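Long-range contacts in D-xylonate dehydratase (Caulobacter crescentus, PDB 5OYN), which catalyses the dehydration of D-xylonate to 2-dehydro-3-deoxy-D-arabinonate, and of D-gluconate with similar efficiency, using a [2Fe-2S] cluster and magnesium: residues Leu76-Ala87 against Gly244-Val255; Lys54-Thr62 against Gly88-Val96. One frame throughout, in Å; residues are numbered along the deposited sequence.

Contact 1: Leu76-Ala87 against Gly244-Val255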
loop_
_atom_site.group_PDB
_atom_site.type_symbol
_atom_site.label_atom_id
_atom_site.label_comp_id
_atom_site.label_asym_id
_atom_site.label_seq_id
_atom_site.Cartn_x
_atom_site.Cartn_y
_atom_site.Cartn_z
ATOM N N LEU A 76 7.418 -5.730 5.024
ATOM C CA LEU A 76 7.443 -6.523 6.252
ATOM C C LEU A 76 6.715 -5.848 7.395
ATOM O O LEU A 76 6.295 -6.538 8.329
ATOM C CB LEU A 76 8.861 -6.807 6.721
ATOM C CG LEU A 76 9.827 -7.585 5.857
ATOM C CD1 LEU A 76 11.176 -7.551 6.572
ATOM C CD2 LEU A 76 9.328 -8.993 5.666
ATOM N N VAL A 77 6.584 -4.519 7.361
ATOM C CA VAL A 77 5.950 -3.818 8.470
ATOM C C VAL A 77 4.566 -4.383 8.735
ATOM O O VAL A 77 4.131 -4.444 9.889
ATOM C CB VAL A 77 5.901 -2.305 8.192
ATOM C CG1 VAL A 77 4.940 -1.985 7.028
ATOM C CG2 VAL A 77 5.512 -1.559 9.454
ATOM N N GLN A 78 3.866 -4.839 7.685
ATOM C CA GLN A 78 2.537 -5.423 7.855
ATOM C C GLN A 78 2.580 -6.695 8.693
ATOM O O GLN A 78 1.667 -6.952 9.487
ATOM C CB GLN A 78 1.905 -5.718 6.489
ATOM C CG GLN A 78 0.365 -5.685 6.478
ATOM C CD GLN A 78 -0.239 -4.675 7.482
ATOM O OE1 GLN A 78 -1.001 -5.057 8.397
ATOM N NE2 GLN A 78 0.099 -3.380 7.310
ATOM N N ARG A 79 3.609 -7.523 8.503
ATOM C CA ARG A 79 3.771 -8.716 9.324
ATOM C C ARG A 79 4.018 -8.341 10.779
ATOM O O ARG A 79 3.502 -8.985 11.698
ATOM C CB ARG A 79 4.929 -9.564 8.787
ATOM C CG ARG A 79 4.623 -10.375 7.538
ATOM C CD ARG A 79 3.223 -10.916 7.603
ATOM N NE ARG A 79 3.199 -12.214 8.244
ATOM C CZ ARG A 79 2.140 -12.708 8.878
ATOM N NH1 ARG A 79 1.005 -12.009 8.942
ATOM N NH2 ARG A 79 2.215 -13.909 9.440
ATOM N N VAL A 80 4.816 -7.299 11.008
ATOM C CA VAL A 80 5.062 -6.849 12.372
ATOM C C VAL A 80 3.768 -6.398 13.023
ATOM O O VAL A 80 3.506 -6.718 14.188
ATOM C CB VAL A 80 6.101 -5.721 12.388
ATOM C CG1 VAL A 80 6.363 -5.283 13.813
ATOM C CG2 VAL A 80 7.343 -6.177 11.721
ATOM N N ARG A 81 2.962 -5.614 12.294
ATOM C CA ARG A 81 1.660 -5.174 12.802
ATOM C C ARG A 81 0.795 -6.367 13.174
ATOM O O ARG A 81 0.131 -6.367 14.217
ATOM C CB ARG A 81 0.941 -4.302 11.759
ATOM C CG ARG A 81 1.467 -2.879 11.693
ATOM C CD ARG A 81 0.621 -1.954 10.820
ATOM N NE ARG A 81 -0.506 -1.395 11.570
ATOM C CZ ARG A 81 -1.749 -1.898 11.549
ATOM N NH1 ARG A 81 -2.043 -2.972 10.810
ATOM N NH2 ARG A 81 -2.711 -1.320 12.260
ATOM N N ASP A 82 0.816 -7.407 12.345
ATOM C CA ASP A 82 -0.011 -8.568 12.624
ATOM C C ASP A 82 0.473 -9.280 13.876
ATOM O O ASP A 82 -0.339 -9.729 14.690
ATOM C CB ASP A 82 -0.030 -9.503 11.407
ATOM C CG ASP A 82 -0.970 -9.008 10.291
ATOM O OD1 ASP A 82 -1.602 -7.923 10.428
ATOM O OD2 ASP A 82 -1.079 -9.713 9.267
ATOM N N GLY A 83 1.794 -9.367 14.065
ATOM C CA GLY A 83 2.316 -9.980 15.274
ATOM C C GLY A 83 1.879 -9.235 16.519
ATOM O O GLY A 83 1.335 -9.826 17.453
ATOM N N ILE A 84 2.099 -7.917 16.533
ATOM C CA ILE A 84 1.696 -7.068 17.649
ATOM C C ILE A 84 0.220 -7.241 17.981
ATOM O O ILE A 84 -0.163 -7.310 19.155
ATOM C CB ILE A 84 2.015 -5.604 17.323
ATOM C CG1 ILE A 84 3.521 -5.406 17.177
ATOM C CG2 ILE A 84 1.361 -4.673 18.340
ATOM C CD1 ILE A 84 3.888 -4.027 16.637
ATOM N N ARG A 85 -0.639 -7.300 16.959
ATOM C CA ARG A 85 -2.072 -7.331 17.237
ATOM C C ARG A 85 -2.541 -8.697 17.726
ATOM O O ARG A 85 -3.410 -8.775 18.602
ATOM C CB ARG A 85 -2.868 -6.899 16.003
ATOM C CG ARG A 85 -3.473 -5.539 16.219
ATOM C CD ARG A 85 -4.120 -4.980 14.993
ATOM N NE ARG A 85 -3.953 -3.531 14.930
ATOM C CZ ARG A 85 -4.639 -2.665 15.672
ATOM N NH1 ARG A 85 -5.548 -3.101 16.537
ATOM N NH2 ARG A 85 -4.418 -1.357 15.547
ATOM N N ASP A 86 -2.007 -9.782 17.163
ATOM C CA ASP A 86 -2.372 -11.100 17.671
ATOM C C ASP A 86 -2.010 -11.214 19.136
ATOM O O ASP A 86 -2.758 -11.786 19.939
ATOM C CB ASP A 86 -1.678 -12.205 16.869
ATOM C CG ASP A 86 -2.412 -12.544 15.586
ATOM O OD1 ASP A 86 -3.213 -11.697 15.111
ATOM O OD2 ASP A 86 -2.195 -13.659 15.054
ATOM N N ALA A 87 -0.891 -10.622 19.503
ATOM C CA ALA A 87 -0.319 -10.778 20.821
ATOM C C ALA A 87 -0.847 -9.753 21.814
ATOM O O ALA A 87 -0.557 -9.869 23.012
ATOM C CB ALA A 87 1.212 -10.705 20.714
ATOM N N GLY A 244 9.450 -12.773 6.459
ATOM C CA GLY A 244 8.156 -12.251 6.853
ATOM C C GLY A 244 7.561 -13.014 8.013
ATOM O O GLY A 244 6.857 -12.435 8.847
ATOM N N GLN A 245 7.828 -14.319 8.085
ATOM C CA GLN A 245 7.483 -15.067 9.285
ATOM C C GLN A 245 8.233 -14.532 10.495
ATOM O O GLN A 245 7.652 -14.329 11.569
ATOM C CB GLN A 245 7.778 -16.536 9.069
ATOM C CG GLN A 245 6.753 -17.157 8.188
ATOM C CD GLN A 245 7.175 -18.488 7.680
ATOM O OE1 GLN A 245 8.357 -18.816 7.698
ATOM N NE2 GLN A 245 6.211 -19.280 7.220
ATOM N N MET A 246 9.529 -14.286 10.339
ATOM C CA MET A 246 10.293 -13.737 11.443
ATOM C C MET A 246 9.744 -12.378 11.844
ATOM O O MET A 246 9.705 -12.037 13.033
ATOM C CB MET A 246 11.769 -13.639 11.058
ATOM C CG MET A 246 12.602 -12.849 12.034
ATOM S SD MET A 246 12.893 -13.811 13.539
ATOM C CE MET A 246 13.653 -15.300 12.897
ATOM N N ALA A 247 9.297 -11.591 10.868
ATOM C CA ALA A 247 8.765 -10.274 11.195
ATOM C C ALA A 247 7.506 -10.400 12.040
ATOM O O ALA A 247 7.298 -9.623 12.975
ATOM C CB ALA A 247 8.494 -9.480 9.918
ATOM N N TYR A 248 6.672 -11.400 11.745
ATOM C CA TYR A 248 5.495 -11.670 12.565
ATOM C C TYR A 248 5.887 -12.040 13.993
ATOM O O TYR A 248 5.405 -11.432 14.958
ATOM C CB TYR A 248 4.672 -12.787 11.928
ATOM C CG TYR A 248 3.468 -13.214 12.729
ATOM C CD1 TYR A 248 2.285 -12.459 12.720
ATOM C CD2 TYR A 248 3.491 -14.378 13.472
ATOM C CE1 TYR A 248 1.165 -12.856 13.445
ATOM C CE2 TYR A 248 2.385 -14.782 14.194
ATOM C CZ TYR A 248 1.229 -14.022 14.176
ATOM O OH TYR A 248 0.152 -14.446 14.909
ATOM N N LYS A 249 6.765 -13.041 14.148
ATOM C CA LYS A 249 7.132 -13.486 15.489
ATOM C C LYS A 249 7.804 -12.374 16.283
ATOM O O LYS A 249 7.610 -12.277 17.500
ATOM C CB LYS A 249 8.010 -14.727 15.406
ATOM C CG LYS A 249 7.147 -15.984 15.227
ATOM C CD LYS A 249 7.841 -17.031 14.372
ATOM C CE LYS A 249 6.878 -18.171 14.004
ATOM N NZ LYS A 249 7.271 -18.952 12.761
ATOM N N THR A 250 8.546 -11.495 15.616
ATOM C CA THR A 250 9.100 -10.346 16.317
ATOM C C THR A 250 7.995 -9.431 16.822
ATOM O O THR A 250 8.102 -8.859 17.912
ATOM C CB THR A 250 10.064 -9.592 15.413
ATOM O OG1 THR A 250 11.138 -10.467 15.026
ATOM C CG2 THR A 250 10.634 -8.400 16.144
ATOM N N GLY A 251 6.909 -9.304 16.064
ATOM C CA GLY A 251 5.806 -8.474 16.525
ATOM C C GLY A 251 5.100 -9.070 17.726
ATOM O O GLY A 251 4.728 -8.355 18.660
ATOM N N GLN A 252 4.907 -10.389 17.716
ATOM C CA GLN A 252 4.427 -11.093 18.903
ATOM C C GLN A 252 5.347 -10.870 20.097
ATOM O O GLN A 252 4.889 -10.550 21.203
ATOM C CB GLN A 252 4.319 -12.582 18.600
ATOM C CG GLN A 252 2.935 -13.011 18.273
ATOM C CD GLN A 252 2.902 -14.431 17.810
ATOM O OE1 GLN A 252 3.927 -14.985 17.418
ATOM N NE2 GLN A 252 1.725 -15.043 17.860
ATOM N N ARG A 253 6.652 -11.030 19.892
ATOM C CA ARG A 253 7.565 -11.016 21.024
ATOM C C ARG A 253 7.653 -9.642 21.677
ATOM O O ARG A 253 7.925 -9.549 22.876
ATOM C CB ARG A 253 8.946 -11.478 20.580
ATOM C CG ARG A 253 9.936 -11.602 21.702
ATOM C CD ARG A 253 9.368 -12.462 22.816
ATOM N NE ARG A 253 10.232 -12.451 23.989
ATOM C CZ ARG A 253 9.946 -13.050 25.138
ATOM N NH1 ARG A 253 8.807 -13.714 25.276
ATOM N NH2 ARG A 253 10.803 -12.981 26.151
ATOM N N ILE A 254 7.440 -8.565 20.922
ATOM C CA ILE A 254 7.731 -7.253 21.492
ATOM C C ILE A 254 6.671 -6.869 22.506
ATOM O O ILE A 254 6.945 -6.088 23.420
ATOM C CB ILE A 254 7.886 -6.181 20.393
ATOM C CG1 ILE A 254 8.452 -4.868 20.960
ATOM C CG2 ILE A 254 6.555 -5.906 19.700
ATOM C CD1 ILE A 254 9.576 -5.010 21.956
ATOM N N VAL A 255 5.454 -7.402 22.390
ATOM C CA VAL A 255 4.473 -7.075 23.416
ATOM C C VAL A 255 4.802 -7.832 24.703
ATOM O O VAL A 255 4.689 -7.280 25.808
ATOM C CB VAL A 255 3.030 -7.331 22.925
ATOM C CG1 VAL A 255 2.794 -6.684 21.577
ATOM C CG2 VAL A 255 2.726 -8.789 22.859
#
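Y248 lies across helix 76-87 as a knob: with CG anti to the backbone N (chi1 177°), its ring is carried into the hole formed by R79, D82, G83 and D86. Y248 CD1 lies over one face of the R79 guanidinium, toward its rim, 3.6 Å from R79 NH2, with the two planes 6° apart. At the far end, Y248 OH donates to D86 OD2 at the ring's edge, the carboxylate plane almost perpendicular to the ring. R79 is itself held by charge, since R79 NH1 is 3.1 Å from D82 OD2 in a salt bridge and NH2 pairs with E49 of the second subunit. Replacing R79 by an alanine removes the guanidinium, so D82 and that E49 would probably each lose one positive partner, and Y248 CD1 the flat group it packs on. Beyond the ring the backbones nearly touch: CA of G83 and CA of G251 are 4.0 Å apart, and a CB on either glycine would clash with the other helix. A247 CB packs on R79 CB (3.7 Å) and V80 CG2, while V255 CG2 meets A87 CB at the other end. The 6.4 Å axis separation, with glycine facing glycine at a crossing angle of -38°, marks a close glycine-mediated helix crossing, here between two helices covering one face of the parallel sheet, beside a subunit interface.

Contact 2: Lys54-Thr62 against Gly88-Val96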
loop_
_atom_site.group_PDB
_atom_site.type_symbol
_atom_site.label_atom_id
_atom_site.label_comp_id
_atom_site.label_asym_id
_atom_site.label_seq_id
_atom_site.Cartn_x
_atom_site.Cartn_y
_atom_site.Cartn_z
ATOM N N LYS A 54 -3.817 -1.630 26.489
ATOM C CA LYS A 54 -2.802 -2.342 25.730
ATOM C C LYS A 54 -1.592 -1.428 25.517
ATOM O O LYS A 54 -1.722 -0.197 25.548
ATOM C CB LYS A 54 -3.350 -2.803 24.382
ATOM C CG LYS A 54 -4.591 -3.676 24.425
ATOM C CD LYS A 54 -4.841 -4.293 23.036
ATOM C CE LYS A 54 -6.176 -5.010 22.924
ATOM N NZ LYS A 54 -7.257 -4.157 22.303
ATOM N N PRO A 55 -0.401 -1.995 25.316
ATOM C CA PRO A 55 0.770 -1.140 25.084
ATOM C C PRO A 55 0.849 -0.650 23.644
ATOM O O PRO A 55 0.577 -1.383 22.687
ATOM C CB PRO A 55 1.955 -2.047 25.434
ATOM C CG PRO A 55 1.451 -3.430 25.174
ATOM C CD PRO A 55 -0.055 -3.429 25.327
ATOM N N ILE A 56 1.202 0.623 23.504
ATOM C CA ILE A 56 1.474 1.211 22.198
ATOM C C ILE A 56 2.859 0.741 21.780
ATOM O O ILE A 56 3.856 1.108 22.409
ATOM C CB ILE A 56 1.407 2.740 22.237
ATOM C CG1 ILE A 56 0.096 3.226 22.863
ATOM C CG2 ILE A 56 1.577 3.285 20.844
ATOM C CD1 ILE A 56 -1.159 2.502 22.373
ATOM N N ILE A 57 2.926 -0.065 20.723
ATOM C CA ILE A 57 4.190 -0.566 20.193
ATOM C C ILE A 57 4.615 0.318 19.026
ATOM O O ILE A 57 3.994 0.298 17.965
ATOM C CB ILE A 57 4.084 -2.032 19.758
ATOM C CG1 ILE A 57 3.388 -2.863 20.840
ATOM C CG2 ILE A 57 5.481 -2.572 19.448
ATOM C CD1 ILE A 57 4.288 -3.195 22.011
ATOM N N GLY A 58 5.676 1.096 19.202
ATOM C CA GLY A 58 6.254 1.789 18.073
ATOM C C GLY A 58 6.959 0.825 17.138
ATOM O O GLY A 58 7.476 -0.217 17.549
ATOM N N ILE A 59 6.948 1.162 15.850
ATOM C CA ILE A 59 7.741 0.475 14.834
ATOM C C ILE A 59 8.557 1.561 14.142
ATOM O O ILE A 59 7.993 2.431 13.467
ATOM C CB ILE A 59 6.869 -0.310 13.829
ATOM C CG1 ILE A 59 5.936 -1.274 14.558
ATOM C CG2 ILE A 59 7.715 -1.143 12.877
ATOM C CD1 ILE A 59 4.976 -1.986 13.634
ATOM N N ALA A 60 9.874 1.545 14.333
ATOM C CA ALA A 60 10.721 2.586 13.746
ATOM C C ALA A 60 11.083 2.156 12.330
ATOM O O ALA A 60 11.985 1.336 12.122
ATOM C CB ALA A 60 11.951 2.856 14.599
ATOM N N GLN A 61 10.352 2.712 11.358
ATOM C CA GLN A 61 10.485 2.355 9.952
ATOM C C GLN A 61 11.720 2.999 9.349
ATOM O O GLN A 61 11.899 4.218 9.424
ATOM C CB GLN A 61 9.251 2.805 9.178
ATOM C CG GLN A 61 9.335 2.516 7.698
ATOM C CD GLN A 61 9.440 1.032 7.413
ATOM O OE1 GLN A 61 10.535 0.475 7.401
ATOM N NE2 GLN A 61 8.296 0.378 7.202
ATOM N N THR A 62 12.560 2.188 8.719
ATOM C CA THR A 62 13.747 2.714 8.072
ATOM C C THR A 62 13.717 2.584 6.560
ATOM O O THR A 62 14.538 3.218 5.884
ATOM C CB THR A 62 15.002 2.023 8.619
ATOM O OG1 THR A 62 14.886 0.600 8.451
ATOM C CG2 THR A 62 15.196 2.388 10.102
ATOM N N GLY A 88 -1.594 -8.756 21.354
ATOM C CA GLY A 88 -2.319 -7.867 22.232
ATOM C C GLY A 88 -1.806 -6.454 22.400
ATOM O O GLY A 88 -2.164 -5.814 23.382
ATOM N N GLY A 89 -0.974 -5.953 21.489
ATOM C CA GLY A 89 -0.570 -4.567 21.486
ATOM C C GLY A 89 -1.239 -3.786 20.362
ATOM O O GLY A 89 -2.014 -4.303 19.554
ATOM N N ILE A 90 -0.916 -2.501 20.331
ATOM C CA ILE A 90 -1.416 -1.569 19.329
ATOM C C ILE A 90 -0.203 -1.023 18.582
ATOM O O ILE A 90 0.630 -0.334 19.179
ATOM C CB ILE A 90 -2.228 -0.424 19.963
ATOM C CG1 ILE A 90 -3.409 -0.971 20.773
ATOM C CG2 ILE A 90 -2.693 0.562 18.911
ATOM C CD1 ILE A 90 -4.559 -1.469 19.923
ATOM N N PRO A 91 -0.045 -1.290 17.292
ATOM C CA PRO A 91 1.146 -0.804 16.590
ATOM C C PRO A 91 1.013 0.651 16.163
ATOM O O PRO A 91 -0.085 1.172 15.943
ATOM C CB PRO A 91 1.248 -1.736 15.379
ATOM C CG PRO A 91 -0.142 -2.265 15.170
ATOM C CD PRO A 91 -0.965 -2.018 16.401
ATOM N N MET A 92 2.168 1.304 16.063
ATOM C CA MET A 92 2.305 2.695 15.621
ATOM C C MET A 92 3.595 2.745 14.813
ATOM O O MET A 92 4.692 2.737 15.390
ATOM C CB MET A 92 2.381 3.678 16.787
ATOM C CG MET A 92 1.082 3.989 17.438
ATOM S SD MET A 92 0.136 5.219 16.542
ATOM C CE MET A 92 -1.266 5.418 17.660
ATOM N N GLU A 93 3.473 2.790 13.495
ATOM C CA GLU A 93 4.647 2.880 12.642
ATOM C C GLU A 93 5.012 4.345 12.486
ATOM O O GLU A 93 4.134 5.209 12.430
ATOM C CB GLU A 93 4.382 2.237 11.284
ATOM C CG GLU A 93 5.573 2.171 10.343
ATOM C CD GLU A 93 5.139 1.816 8.922
ATOM O OE1 GLU A 93 6.007 1.842 8.010
ATOM O OE2 GLU A 93 3.930 1.502 8.723
ATOM N N PHE A 94 6.306 4.625 12.458
ATOM C CA PHE A 94 6.772 5.993 12.322
ATOM C C PHE A 94 8.173 5.949 11.758
ATOM O O PHE A 94 8.839 4.912 11.837
ATOM C CB PHE A 94 6.746 6.732 13.670
ATOM C CG PHE A 94 7.659 6.137 14.705
ATOM C CD1 PHE A 94 8.987 6.536 14.796
ATOM C CD2 PHE A 94 7.191 5.175 15.589
ATOM C CE1 PHE A 94 9.826 5.981 15.744
ATOM C CE2 PHE A 94 8.032 4.618 16.541
ATOM C CZ PHE A 94 9.344 5.022 16.615
ATOM N N PRO A 95 8.639 7.039 11.163
ATOM C CA PRO A 95 9.929 6.996 10.475
ATOM C C PRO A 95 11.061 7.592 11.287
ATOM O O PRO A 95 10.835 8.206 12.339
ATOM C CB PRO A 95 9.662 7.825 9.219
ATOM C CG PRO A 95 8.677 8.861 9.675
ATOM C CD PRO A 95 7.891 8.268 10.832
ATOM N N VAL A 96 12.283 7.409 10.789
ATOM C CA VAL A 96 13.477 8.030 11.326
ATOM C C VAL A 96 14.219 8.709 10.182
ATOM O O VAL A 96 13.846 8.593 9.018
ATOM C CB VAL A 96 14.393 7.019 12.052
ATOM C CG1 VAL A 96 13.744 6.567 13.338
ATOM C CG2 VAL A 96 14.686 5.827 11.158
#
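Q61 NE2 donates to E93 OE1 at 2.8 Å, reaching it from above the carboxylate plane, and the amide and carboxylate planes are turned 70° apart. The same NE2 also bonds H73 O, so the amide joins the strand pair to the start of helix 73-87. Beneath this side-chain bridge runs the backbone ladder of a beta-alpha-beta unit, strands 56-61 and 90-95 lying parallel and adjacent. Its bonds pass to and fro, from I90 N to P55 O, I57 N to I90 O (2.8 Å) and M92 N to I57 O through to Q61 N to F94 O (2.7 Å). The last, V96 N to Q61 O, is weak at 3.5 Å. On the face covered by helix 73-87, I59 CD1 lies beside P91 CB. On the other, I56 CG2 packs against M92 CG at 3.5 Å, helix 109-125 covers F94, and I66 of the third subunit packs on both M92 and F94. F94 CG sits between the backbone N and the carbonyl carbon (chi1 63°), which turns the ring over the neighbouring strand: G58 CA meets its edge, where a CB would clash with CE2, and A60 CA stands over its face, 4.2 Å from the centroid and 19° off the normal.

Overall arrangement
From the N terminus the chain runs through strand 56-61, helix 73-87 and strand 90-95, and contact 2 closes this short right-handed crossover, with only 25 residues between its segments. Contact 1 closes a far longer loop, bringing helix 241-259 back to the crossover helix across 156 residues. The segments alternate along the chain, so the two loops cross. Their centres lie 11 Å apart and the layers touch: I84 CD1 and I254 CG2 each lie 3.5 Å from I57 CG2, and V77 rests on E93. Together they lay two helices over one face of the four-stranded parallel sheet, whose strand 56-61 ends near the cluster ligands C69 and C137.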